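Side-chain contacts in PrgZ (Enterococcus faecalis, PDB 4FAJ), which binds extracellular peptide pheromone as a membrane-anchored receptor of the solute-binding protein family 5 and probably hands peptide on for transport: residues 72-77 with 146-151; 93-98 with 201-206; 206-211 with 470-475; 546-549 with 554-557. All coordinates share one frame; numbering follows the deposited sequence.

In the fold
Interactions 1, 2 and 3 form one connected cluster, and interaction 4 joins it chiefly through interaction 2, with a looser touch on interaction 3 (Q470 NE2 to H549 O, 3.9 Å). W146 links the first three: its CH2 lies 3.9 Å from CD2 of L206, the residue that interactions 2 and 3 share, and its NE1 lies 3.0 Å from Y211 O, a probable hydrogen bond. Interactions 2 and 3 have centres about 7 Å apart. Between interactions 2 and 4 the tie is ionic, R96 NH1 to D556 OD2 at 3.2 Å. Interactions 1 and 4 do not touch, their nearest atoms being about 13 Å apart. Interaction 3 borders the peptide site: D472 and Q470 hydrogen-bond the bound peptide.

Interaction 1 (72-77 with 146-151)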
loop_
_atom_site.group_PDB
_atom_site.type_symbol
_atom_site.label_atom_id
_atom_site.label_comp_id
_atom_site.label_asym_id
_atom_site.label_seq_id
_atom_site.Cartn_x
_atom_site.Cartn_y
_atom_site.Cartn_z
ATOM N N SER A 72 8.428 -8.755 3.781
ATOM C CA SER A 72 8.920 -9.435 2.591
ATOM C C SER A 72 10.159 -8.741 2.016
ATOM O O SER A 72 10.283 -7.511 2.088
ATOM C CB SER A 72 7.807 -9.499 1.527
ATOM O OG SER A 72 8.293 -10.008 0.299
ATOM N N LEU A 73 11.072 -9.543 1.469
ATOM C CA LEU A 73 12.219 -9.049 0.715
ATOM C C LEU A 73 12.127 -9.437 -0.769
ATOM O O LEU A 73 13.128 -9.376 -1.496
ATOM C CB LEU A 73 13.516 -9.591 1.318
ATOM C CG LEU A 73 13.786 -9.282 2.785
ATOM C CD1 LEU A 73 15.047 -10.009 3.249
ATOM C CD2 LEU A 73 13.929 -7.786 2.971
ATOM N N ASP A 74 10.937 -9.838 -1.208
ATOM C CA ASP A 74 10.716 -10.327 -2.572
ATOM C C ASP A 74 9.674 -9.453 -3.283
ATOM O O ASP A 74 8.506 -9.414 -2.876
ATOM C CB ASP A 74 10.257 -11.783 -2.530
ATOM C CG ASP A 74 10.082 -12.408 -3.919
ATOM O OD1 ASP A 74 10.288 -11.745 -4.963
ATOM O OD2 ASP A 74 9.712 -13.599 -3.961
ATOM N N PRO A 75 10.082 -8.779 -4.376
ATOM C CA PRO A 75 9.150 -7.987 -5.186
ATOM C C PRO A 75 7.824 -8.687 -5.496
ATOM O O PRO A 75 6.770 -8.049 -5.530
ATOM C CB PRO A 75 9.935 -7.766 -6.490
ATOM C CG PRO A 75 11.342 -7.731 -6.066
ATOM C CD PRO A 75 11.446 -8.751 -4.946
ATOM N N ALA A 76 7.881 -9.986 -5.748
ATOM C CA ALA A 76 6.690 -10.737 -6.103
ATOM C C ALA A 76 5.691 -10.834 -4.952
ATOM O O ALA A 76 4.499 -10.934 -5.203
ATOM C CB ALA A 76 7.065 -12.137 -6.608
ATOM N N THR A 77 6.156 -10.795 -3.704
ATOM C CA THR A 77 5.280 -11.010 -2.548
ATOM C C THR A 77 5.078 -9.798 -1.637
ATOM O O THR A 77 4.171 -9.822 -0.812
ATOM C CB THR A 77 5.778 -12.172 -1.661
ATOM O OG1 THR A 77 7.009 -11.798 -1.024
ATOM C CG2 THR A 77 5.964 -13.455 -2.497
ATOM N N TRP A 146 8.526 -11.141 -14.166
ATOM C CA TRP A 146 7.101 -10.886 -14.368
ATOM C C TRP A 146 6.315 -12.172 -14.619
ATOM O O TRP A 146 5.177 -12.305 -14.162
ATOM C CB TRP A 146 6.884 -9.900 -15.514
ATOM C CG TRP A 146 7.527 -8.553 -15.283
ATOM C CD1 TRP A 146 8.104 -8.092 -14.132
ATOM C CD2 TRP A 146 7.636 -7.490 -16.233
ATOM N NE1 TRP A 146 8.586 -6.819 -14.322
ATOM C CE2 TRP A 146 8.295 -6.421 -15.595
ATOM C CE3 TRP A 146 7.231 -7.334 -17.559
ATOM C CZ2 TRP A 146 8.577 -5.219 -16.243
ATOM C CZ3 TRP A 146 7.513 -6.123 -18.206
ATOM C CH2 TRP A 146 8.174 -5.087 -17.538
ATOM N N GLN A 147 6.907 -13.107 -15.349
ATOM C CA GLN A 147 6.309 -14.434 -15.495
ATOM C C GLN A 147 6.076 -15.065 -14.116
ATOM O O GLN A 147 5.052 -15.709 -13.861
ATOM C CB GLN A 147 7.180 -15.342 -16.370
ATOM C CG GLN A 147 7.008 -15.102 -17.865
ATOM C CD GLN A 147 7.807 -16.056 -18.745
ATOM O OE1 GLN A 147 7.981 -15.808 -19.945
ATOM N NE2 GLN A 147 8.281 -17.148 -18.165
ATOM N N ARG A 148 7.025 -14.844 -13.221
ATOM C CA ARG A 148 6.975 -15.390 -11.878
ATOM C C ARG A 148 5.826 -14.788 -11.046
ATOM O O ARG A 148 5.209 -15.488 -10.247
ATOM C CB ARG A 148 8.337 -15.135 -11.231
ATOM C CG ARG A 148 8.542 -15.652 -9.857
ATOM C CD ARG A 148 9.970 -15.365 -9.468
ATOM N NE ARG A 148 10.185 -15.633 -8.066
ATOM C CZ ARG A 148 10.265 -14.718 -7.108
ATOM N NH1 ARG A 148 10.184 -13.415 -7.375
ATOM N NH2 ARG A 148 10.469 -15.124 -5.868
ATOM N N VAL A 149 5.533 -13.501 -11.241
ATOM C CA VAL A 149 4.424 -12.859 -10.529
ATOM C C VAL A 149 3.065 -13.425 -10.963
ATOM O O VAL A 149 2.209 -13.688 -10.121
ATOM C CB VAL A 149 4.417 -11.315 -10.715
ATOM C CG1 VAL A 149 3.200 -10.697 -10.032
ATOM C CG2 VAL A 149 5.693 -10.710 -10.159
ATOM N N VAL A 150 2.868 -13.618 -12.264
ATOM C CA VAL A 150 1.572 -14.113 -12.769
ATOM C C VAL A 150 1.390 -15.640 -12.662
ATOM O O VAL A 150 0.267 -16.134 -12.711
ATOM C CB VAL A 150 1.320 -13.693 -14.223
ATOM C CG1 VAL A 150 1.182 -12.180 -14.315
ATOM C CG2 VAL A 150 2.421 -14.213 -15.135
ATOM N N ASP A 151 2.495 -16.374 -12.549
ATOM C CA ASP A 151 2.465 -17.835 -12.331
ATOM C C ASP A 151 1.615 -18.164 -11.091
ATOM O O ASP A 151 1.979 -17.788 -9.975
ATOM C CB ASP A 151 3.897 -18.354 -12.148
ATOM C CG ASP A 151 3.979 -19.874 -12.049
ATOM O OD1 ASP A 151 2.941 -20.550 -11.880
ATOM O OD2 ASP A 151 5.108 -20.393 -12.128
#
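The charged part of this contact is a two-pronged salt bridge between R148 and D74. The guanidinium meets the carboxylate end-on, giving one nitrogen to each oxygen: R148 NH1 reaches D74 OD1 at 2.9 Å with a nearly straight N-H...O angle of 169°, and R148 NH2 reaches D74 OD2 at 2.6 Å. The two planes are 21° apart, so the pairing is close to coplanar. OD1 accepts NH1 through its syn lone pair, whereas the second bond is tilted out of both planes. With CG anti to the backbone N (chi1 -178°) and the chain extended as far as NE, R148 spans the gap to the loop.

Hydrogen bonds inside 72-77 position the acid. The backbone N of A76 donates to D74 OD1 at 3.1 Å from above the carboxylate plane, so two donors grip this oxygen. S72 OG accepts from D74 N at 3.0 Å and shares a 2.6 Å hydrogen bond with T77 OG1.

The van der Waals part is small: A76 CB lies 3.5 Å from R148 NH1, oblique to the guanidinium, and makes an apolar contact with V149 CG2 at 4.1 Å.

The local motifs are an Asx turn at D74 and an ST turn at S72; the salt bridge joins this loop, which follows strand 61-66, to the last turn of helix 139-150.

Interaction 2 (93-98 with 201-206)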
loop_
_atom_site.group_PDB
_atom_site.type_symbol
_atom_site.label_atom_id
_atom_site.label_comp_id
_atom_site.label_asym_id
_atom_site.label_seq_id
_atom_site.Cartn_x
_atom_site.Cartn_y
_atom_site.Cartn_z
ATOM N N GLY A 93 13.645 -0.315 -10.116
ATOM C CA GLY A 93 12.918 -0.803 -11.281
ATOM C C GLY A 93 13.210 0.021 -12.523
ATOM O O GLY A 93 14.152 0.831 -12.557
ATOM N N LEU A 94 12.412 -0.195 -13.556
ATOM C CA LEU A 94 12.609 0.506 -14.822
ATOM C C LEU A 94 12.460 2.021 -14.663
ATOM O O LEU A 94 13.208 2.789 -15.290
ATOM C CB LEU A 94 11.640 -0.006 -15.878
ATOM C CG LEU A 94 11.902 -1.439 -16.361
ATOM C CD1 LEU A 94 10.740 -1.938 -17.198
ATOM C CD2 LEU A 94 13.209 -1.528 -17.145
ATOM N N TYR A 95 11.480 2.420 -13.846
ATOM C CA TYR A 95 11.191 3.822 -13.548
ATOM C C TYR A 95 11.116 4.047 -12.028
ATOM O O TYR A 95 10.893 3.110 -11.242
ATOM C CB TYR A 95 9.890 4.276 -14.258
ATOM C CG TYR A 95 9.982 4.046 -15.733
ATOM C CD1 TYR A 95 10.577 4.990 -16.561
ATOM C CD2 TYR A 95 9.581 2.838 -16.297
ATOM C CE1 TYR A 95 10.730 4.758 -17.904
ATOM C CE2 TYR A 95 9.732 2.599 -17.652
ATOM C CZ TYR A 95 10.305 3.557 -18.447
ATOM O OH TYR A 95 10.480 3.340 -19.781
ATOM N N ARG A 96 11.350 5.298 -11.640
ATOM C CA ARG A 96 11.355 5.752 -10.248
ATOM C C ARG A 96 10.606 7.089 -10.206
ATOM O O ARG A 96 10.844 7.957 -11.056
ATOM C CB ARG A 96 12.794 5.956 -9.773
ATOM C CG ARG A 96 12.936 6.420 -8.313
ATOM C CD ARG A 96 14.322 6.965 -8.050
ATOM N NE ARG A 96 15.369 5.936 -8.101
ATOM C CZ ARG A 96 15.681 5.100 -7.108
ATOM N NH1 ARG A 96 15.031 5.134 -5.943
ATOM N NH2 ARG A 96 16.663 4.222 -7.277
ATOM N N LEU A 97 9.714 7.252 -9.226
ATOM C CA LEU A 97 8.939 8.488 -9.110
ATOM C C LEU A 97 9.803 9.684 -8.753
ATOM O O LEU A 97 10.725 9.592 -7.925
ATOM C CB LEU A 97 7.804 8.346 -8.081
ATOM C CG LEU A 97 6.720 7.309 -8.366
ATOM C CD1 LEU A 97 5.561 7.538 -7.382
ATOM C CD2 LEU A 97 6.217 7.305 -9.824
ATOM N N ASP A 98 9.517 10.808 -9.397
ATOM C CA ASP A 98 10.166 12.069 -9.068
ATOM C C ASP A 98 9.367 12.810 -7.994
ATOM O O ASP A 98 8.361 12.309 -7.499
ATOM C CB ASP A 98 10.370 12.943 -10.324
ATOM C CG ASP A 98 9.060 13.406 -10.969
ATOM O OD1 ASP A 98 7.983 13.323 -10.327
ATOM O OD2 ASP A 98 9.122 13.852 -12.142
ATOM N N TYR A 201 -1.874 4.835 -17.402
ATOM C CA TYR A 201 -1.046 4.698 -16.205
ATOM C C TYR A 201 -0.029 3.538 -16.257
ATOM O O TYR A 201 0.612 3.236 -15.238
ATOM C CB TYR A 201 -1.928 4.579 -14.940
ATOM C CG TYR A 201 -2.977 3.484 -15.026
ATOM C CD1 TYR A 201 -4.287 3.777 -15.404
ATOM C CD2 TYR A 201 -2.647 2.164 -14.764
ATOM C CE1 TYR A 201 -5.243 2.778 -15.504
ATOM C CE2 TYR A 201 -3.578 1.170 -14.861
ATOM C CZ TYR A 201 -4.876 1.475 -15.236
ATOM O OH TYR A 201 -5.794 0.471 -15.322
ATOM N N PHE A 202 0.166 2.914 -17.416
ATOM C CA PHE A 202 1.038 1.732 -17.473
ATOM C C PHE A 202 2.491 2.036 -17.094
ATOM O O PHE A 202 3.119 1.255 -16.391
ATOM C CB PHE A 202 0.974 1.007 -18.827
ATOM C CG PHE A 202 1.708 -0.310 -18.819
ATOM C CD1 PHE A 202 2.885 -0.474 -19.535
ATOM C CD2 PHE A 202 1.242 -1.367 -18.045
ATOM C CE1 PHE A 202 3.580 -1.687 -19.514
ATOM C CE2 PHE A 202 1.938 -2.579 -17.998
ATOM C CZ PHE A 202 3.115 -2.736 -18.738
ATOM N N THR A 203 3.027 3.170 -17.538
ATOM C CA THR A 203 4.375 3.567 -17.112
ATOM C C THR A 203 4.437 3.731 -15.585
ATOM O O THR A 203 5.431 3.375 -14.957
ATOM C CB THR A 203 4.820 4.831 -17.841
ATOM O OG1 THR A 203 4.677 4.616 -19.254
ATOM C CG2 THR A 203 6.252 5.170 -17.520
ATOM N N ASP A 204 3.348 4.204 -14.977
ATOM C CA ASP A 204 3.274 4.270 -13.515
ATOM C C ASP A 204 3.392 2.892 -12.872
ATOM O O ASP A 204 4.087 2.743 -11.869
ATOM C CB ASP A 204 1.994 4.957 -13.037
ATOM C CG ASP A 204 1.822 6.352 -13.632
ATOM O OD1 ASP A 204 2.493 7.295 -13.176
ATOM O OD2 ASP A 204 1.045 6.494 -14.576
ATOM N N LEU A 205 2.741 1.891 -13.452
ATOM C CA LEU A 205 2.840 0.519 -12.933
ATOM C C LEU A 205 4.270 -0.011 -12.983
ATOM O O LEU A 205 4.704 -0.752 -12.092
ATOM C CB LEU A 205 1.924 -0.414 -13.715
ATOM C CG LEU A 205 0.422 -0.166 -13.540
ATOM C CD1 LEU A 205 -0.362 -1.159 -14.354
ATOM C CD2 LEU A 205 0.016 -0.248 -12.087
ATOM N N LEU A 206 5.002 0.367 -14.031
ATOM C CA LEU A 206 6.395 -0.052 -14.205
ATOM C C LEU A 206 7.349 0.542 -13.172
ATOM O O LEU A 206 8.522 0.149 -13.128
ATOM C CB LEU A 206 6.890 0.307 -15.618
ATOM C CG LEU A 206 6.181 -0.365 -16.792
ATOM C CD1 LEU A 206 6.761 0.087 -18.140
ATOM C CD2 LEU A 206 6.204 -1.895 -16.665
HETATM O O HOH W 1 10.210 -2.143 -13.333
#
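One face of the Y95 ring receives the methyl of T203, while the ring's edge meets L206. T203 CG2 sits 4.2 Å from the centroid of the Y95 ring and only 6° off the normal, the geometry of a CH-pi contact over the centre of the face. L206 CB comes to the rim near the ring plane, 3.8 Å from Y95 CD2, and L206 CD1 follows at 3.9 Å from Y95 CE2. This is strand-to-helix packing: Y95 belongs to strand 95-97, paired antiparallel with 103-105, and T203 to the short helix 202-205. Y95 and L206 run side by side in the same direction, which explains why two successive ring carbons meet two atoms of the leucine. In Y95, CG stands beside the backbone N (chi1 -56°), and the ring enters the angle between T203 and L206. The phenol OH is satisfied beyond the two segments, at the carbonyl of G110. L94 and L206 both also pack on W146 of helix 139-150.

The backbones come nearest at Y95 and L206, with CA atoms 6.2 Å apart, yet no direct hydrogen bond joins the segments. A water makes the link instead, accepting from L94 N at 2.9 Å and donating to L206 O at 2.9 Å.

Interaction 3 (206-211 with 470-475); sequences LSLTAY and QADYAD
L208 carries this contact, and its side chain can be followed outward toward D472 and Y473. Its CB starts toward the opposing loop, and CG lies beside the backbone N, anti to the carbonyl carbon (chi1 -61°), which carries the fork toward D472. CD2 meets the D472 carbonyl oxygen, D472 O, at 3.3 Å and D472 CB at 3.7 Å. CD1 touches the same methylene, 3.8 Å from D472 CB, and lies 4.3 Å from Y473 CD1, approaching that ring obliquely. D472 CB therefore packs against both branches of the leucine fork, the two side chains crossing at about a right angle.

No direct hydrogen bond spans the segments; the polar link passes through water. One water donates to S207 OG at 3.0 Å and lies 3.2 Å from D472 O, where competing acceptors leave its bonding pattern less certain. A second donates to S207 OG, but its link to D472 O is weak.

The acid end of D472 is engaged beyond this pair: OD1 hydrogen-bonds the backbone of the bound peptide, and Q470 adds backbone bonds to it. Y473 stacks on Y201. Contact between two loops beside bound peptide fits the ligand cleft of a family 5 solute-binding protein, with D472 in the peptide site and L208 packed against its CB.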
loop_
_atom_site.group_PDB
_atom_site.type_symbol
_atom_site.label_atom_id
_atom_site.label_comp_id
_atom_site.label_asym_id
_atom_site.label_seq_id
_atom_site.Cartn_x
_atom_site.Cartn_y
_atom_site.Cartn_z
ATOM N N LEU A 206 5.002 0.367 -14.031
ATOM C CA LEU A 206 6.395 -0.052 -14.205
ATOM C C LEU A 206 7.349 0.542 -13.172
ATOM O O LEU A 206 8.522 0.149 -13.128
ATOM C CB LEU A 206 6.890 0.307 -15.618
ATOM C CG LEU A 206 6.181 -0.365 -16.792
ATOM C CD1 LEU A 206 6.761 0.087 -18.140
ATOM C CD2 LEU A 206 6.204 -1.895 -16.665
ATOM N N SER A 207 6.870 1.494 -12.362
ATOM C CA SER A 207 7.672 2.058 -11.278
ATOM C C SER A 207 7.451 1.327 -9.945
ATOM O O SER A 207 8.155 1.592 -8.974
ATOM C CB SER A 207 7.368 3.552 -11.101
ATOM O OG SER A 207 6.083 3.752 -10.551
ATOM N N LEU A 208 6.472 0.427 -9.901
ATOM C CA LEU A 208 6.090 -0.236 -8.659
ATOM C C LEU A 208 7.059 -1.366 -8.334
ATOM O O LEU A 208 7.543 -2.068 -9.233
ATOM C CB LEU A 208 4.677 -0.816 -8.765
ATOM C CG LEU A 208 3.535 0.176 -9.027
ATOM C CD1 LEU A 208 2.199 -0.548 -9.068
ATOM C CD2 LEU A 208 3.529 1.279 -7.992
ATOM N N THR A 209 7.295 -1.566 -7.041
ATOM C CA THR A 209 8.185 -2.638 -6.584
ATOM C C THR A 209 7.775 -3.998 -7.159
ATOM O O THR A 209 8.630 -4.810 -7.487
ATOM C CB THR A 209 8.296 -2.684 -5.036
ATOM O OG1 THR A 209 7.015 -2.948 -4.452
ATOM C CG2 THR A 209 8.862 -1.368 -4.500
ATOM N N ALA A 210 6.479 -4.236 -7.324
ATOM C CA ALA A 210 5.991 -5.492 -7.932
ATOM C C ALA A 210 6.552 -5.763 -9.329
ATOM O O ALA A 210 6.688 -6.923 -9.734
ATOM C CB ALA A 210 4.460 -5.501 -7.985
ATOM N N TYR A 211 6.864 -4.693 -10.066
ATOM C CA TYR A 211 7.483 -4.789 -11.393
ATOM C C TYR A 211 9.033 -4.775 -11.381
ATOM O O TYR A 211 9.664 -4.793 -12.441
ATOM C CB TYR A 211 6.952 -3.650 -12.294
ATOM C CG TYR A 211 5.606 -3.916 -12.933
ATOM C CD1 TYR A 211 4.419 -3.700 -12.240
ATOM C CD2 TYR A 211 5.523 -4.368 -14.247
ATOM C CE1 TYR A 211 3.189 -3.928 -12.844
ATOM C CE2 TYR A 211 4.310 -4.595 -14.850
ATOM C CZ TYR A 211 3.146 -4.368 -14.152
ATOM O OH TYR A 211 1.964 -4.599 -14.787
ATOM N N GLN A 470 -2.887 2.289 0.557
ATOM C CA GLN A 470 -2.311 3.485 -0.051
ATOM C C GLN A 470 -2.201 3.264 -1.553
ATOM O O GLN A 470 -1.680 2.236 -1.985
ATOM C CB GLN A 470 -0.934 3.828 0.509
ATOM C CG GLN A 470 -0.208 4.897 -0.341
ATOM C CD GLN A 470 0.663 5.824 0.448
ATOM O OE1 GLN A 470 0.247 6.340 1.484
ATOM N NE2 GLN A 470 1.881 6.095 -0.066
ATOM N N ALA A 471 -2.666 4.238 -2.336
ATOM C CA ALA A 471 -2.615 4.136 -3.786
ATOM C C ALA A 471 -1.190 3.837 -4.215
ATOM O O ALA A 471 -0.254 4.391 -3.653
ATOM C CB ALA A 471 -3.066 5.426 -4.440
ATOM N N ASP A 472 -1.050 2.955 -5.197
ATOM C CA ASP A 472 0.245 2.649 -5.799
ATOM C C ASP A 472 0.522 3.620 -6.948
ATOM O O ASP A 472 1.675 3.872 -7.276
ATOM C CB ASP A 472 0.271 1.204 -6.324
ATOM C CG ASP A 472 0.215 0.167 -5.225
ATOM O OD1 ASP A 472 0.834 0.367 -4.147
ATOM O OD2 ASP A 472 -0.461 -0.867 -5.441
ATOM N N TYR A 473 -0.541 4.140 -7.565
ATOM C CA TYR A 473 -0.441 5.145 -8.641
ATOM C C TYR A 473 -1.674 6.078 -8.618
ATOM O O TYR A 473 -2.693 5.735 -8.013
ATOM C CB TYR A 473 -0.273 4.472 -10.017
ATOM C CG TYR A 473 -1.286 3.381 -10.324
ATOM C CD1 TYR A 473 -1.149 2.098 -9.791
ATOM C CD2 TYR A 473 -2.381 3.637 -11.142
ATOM C CE1 TYR A 473 -2.086 1.111 -10.055
ATOM C CE2 TYR A 473 -3.314 2.643 -11.435
ATOM C CZ TYR A 473 -3.168 1.395 -10.895
ATOM O OH TYR A 473 -4.119 0.425 -11.173
ATOM N N ALA A 474 -1.576 7.248 -9.256
ATOM C CA ALA A 474 -2.609 8.304 -9.131
ATOM C C ALA A 474 -3.828 8.101 -10.031
ATOM O O ALA A 474 -4.103 8.917 -10.910
ATOM C CB ALA A 474 -1.998 9.700 -9.393
ATOM N N ASP A 475 -4.546 7.006 -9.828
ATOM C CA ASP A 475 -5.780 6.756 -10.547
ATOM C C ASP A 475 -6.733 6.055 -9.578
ATOM O O ASP A 475 -6.297 5.210 -8.781
ATOM C CB ASP A 475 -5.530 5.905 -11.803
ATOM C CG ASP A 475 -6.752 5.793 -12.685
ATOM O OD1 ASP A 475 -7.658 5.009 -12.350
ATOM O OD2 ASP A 475 -6.820 6.495 -13.728
HETATM O O HOH W 2 3.532 5.066 -9.580
HETATM O O HOH W 3 5.079 4.080 -7.681
#

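Interaction 4 (546-549 with 554-557); sequences VLMH and KYDY
The shortest direct hydrogen bond between the two segments runs from H549 N to K554 O, 2.7 Å with an N-H...O angle of 161°. The same carbonyl oxygen also takes a CA-H...O contact from M548 CA, at 3.2 Å. Further along the hairpin, L547 and D556 form a reciprocal pair: D556 N donates to L547 O at 2.9 Å, in the carbonyl plane, and L547 N donates to D556 O at 3.1 Å. These bonds define an antiparallel beta hairpin of strands 547-548 and 555-556, in which L547-D556 is the hydrogen-bonded pair and M548-Y555 the non-hydrogen-bonded pair.

On the face bearing M548 and Y555, the two side chains run alongside each other. M548 has CG anti to the backbone N (chi1 -172°) and an extended chain, so it follows the tyrosine outward: CG lies 3.7 Å from Y555 CE1, while SD makes an oblique Met-aromatic contact 5.1 Å from the ring centroid. Y555 OH is hydrogen-bonded to K537 NZ. V546 CG1 touches the rings of both Y555 and Y557.

The L547 face carries D556, whose OD2 accepts from a water at 2.6 Å. That water also hydrogen-bonds H549 NE2, while the other ring nitrogen of H549 pairs with N101. R96 forms a salt bridge to D556 OD2, and D556 OD1 accepts from the backbone N of K558.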
loop_
_atom_site.group_PDB
_atom_site.type_symbol
_atom_site.label_atom_id
_atom_site.label_comp_id
_atom_site.label_asym_id
_atom_site.label_seq_id
_atom_site.Cartn_x
_atom_site.Cartn_y
_atom_site.Cartn_z
ATOM N N VAL A 546 15.328 14.201 1.263
ATOM C CA VAL A 546 14.583 12.951 1.287
ATOM C C VAL A 546 13.317 13.193 0.475
ATOM O O VAL A 546 12.628 14.179 0.706
ATOM C CB VAL A 546 14.212 12.559 2.704
ATOM C CG1 VAL A 546 13.278 11.382 2.686
ATOM C CG2 VAL A 546 15.496 12.257 3.507
ATOM N N LEU A 547 13.009 12.296 -0.456
ATOM C CA LEU A 547 11.798 12.417 -1.264
ATOM C C LEU A 547 10.664 11.663 -0.543
ATOM O O LEU A 547 10.812 10.494 -0.216
ATOM C CB LEU A 547 12.034 11.829 -2.653
ATOM C CG LEU A 547 11.696 12.680 -3.858
ATOM C CD1 LEU A 547 12.514 13.977 -3.819
ATOM C CD2 LEU A 547 11.969 11.902 -5.142
ATOM N N MET A 548 9.554 12.340 -0.283
ATOM C CA MET A 548 8.390 11.726 0.360
ATOM C C MET A 548 7.238 11.691 -0.653
ATOM O O MET A 548 6.941 12.709 -1.263
ATOM C CB MET A 548 7.996 12.540 1.591
ATOM C CG MET A 548 6.913 11.908 2.454
ATOM S SD MET A 548 6.501 12.916 3.899
ATOM C CE MET A 548 5.446 11.795 4.788
ATOM N N HIS A 549 6.606 10.530 -0.841
ATOM C CA HIS A 549 5.567 10.360 -1.854
ATOM C C HIS A 549 4.210 10.100 -1.194
ATOM O O HIS A 549 4.115 9.274 -0.276
ATOM C CB HIS A 549 5.910 9.182 -2.775
ATOM C CG HIS A 549 7.202 9.339 -3.518
ATOM N ND1 HIS A 549 7.353 10.218 -4.568
ATOM C CD2 HIS A 549 8.390 8.701 -3.388
ATOM C CE1 HIS A 549 8.587 10.138 -5.035
ATOM N NE2 HIS A 549 9.236 9.220 -4.344
ATOM N N LYS A 554 6.652 5.190 0.171
ATOM C CA LYS A 554 6.563 6.509 0.801
ATOM C C LYS A 554 7.862 7.321 0.790
ATOM O O LYS A 554 7.816 8.549 0.625
ATOM C CB LYS A 554 6.071 6.386 2.244
ATOM C CG LYS A 554 5.751 7.728 2.904
ATOM C CD LYS A 554 5.232 7.555 4.328
ATOM C CE LYS A 554 3.814 7.025 4.383
ATOM N NZ LYS A 554 3.166 7.324 5.724
ATOM N N TYR A 555 9.004 6.667 1.001
ATOM C CA TYR A 555 10.274 7.403 1.119
ATOM C C TYR A 555 11.311 6.929 0.116
ATOM O O TYR A 555 11.459 5.730 -0.107
ATOM C CB TYR A 555 10.851 7.295 2.541
ATOM C CG TYR A 555 10.016 7.988 3.594
ATOM C CD1 TYR A 555 9.969 9.375 3.658
ATOM C CD2 TYR A 555 9.262 7.261 4.516
ATOM C CE1 TYR A 555 9.203 10.029 4.604
ATOM C CE2 TYR A 555 8.490 7.915 5.491
ATOM C CZ TYR A 555 8.469 9.301 5.515
ATOM O OH TYR A 555 7.730 9.989 6.451
ATOM N N ASP A 556 12.015 7.889 -0.483
ATOM C CA ASP A 556 13.179 7.623 -1.316
ATOM C C ASP A 556 14.374 8.364 -0.715
ATOM O O ASP A 556 14.429 9.600 -0.710
ATOM C CB ASP A 556 12.936 8.076 -2.758
ATOM C CG ASP A 556 14.070 7.682 -3.701
ATOM O OD1 ASP A 556 15.081 7.121 -3.230
ATOM O OD2 ASP A 556 13.933 7.916 -4.922
ATOM N N TYR A 557 15.315 7.592 -0.191
ATOM C CA TYR A 557 16.486 8.133 0.489
ATOM C C TYR A 557 17.718 8.256 -0.422
ATOM O O TYR A 557 18.803 8.603 0.046
ATOM C CB TYR A 557 16.833 7.228 1.664
ATOM C CG TYR A 557 15.686 7.003 2.625
ATOM C CD1 TYR A 557 15.131 8.053 3.328
ATOM C CD2 TYR A 557 15.170 5.724 2.844
ATOM C CE1 TYR A 557 14.081 7.848 4.228
ATOM C CE2 TYR A 557 14.136 5.512 3.726
ATOM C CZ TYR A 557 13.600 6.578 4.429
ATOM O OH TYR A 557 12.564 6.366 5.312
HETATM O O HOH W 4 11.414 8.134 -5.662
#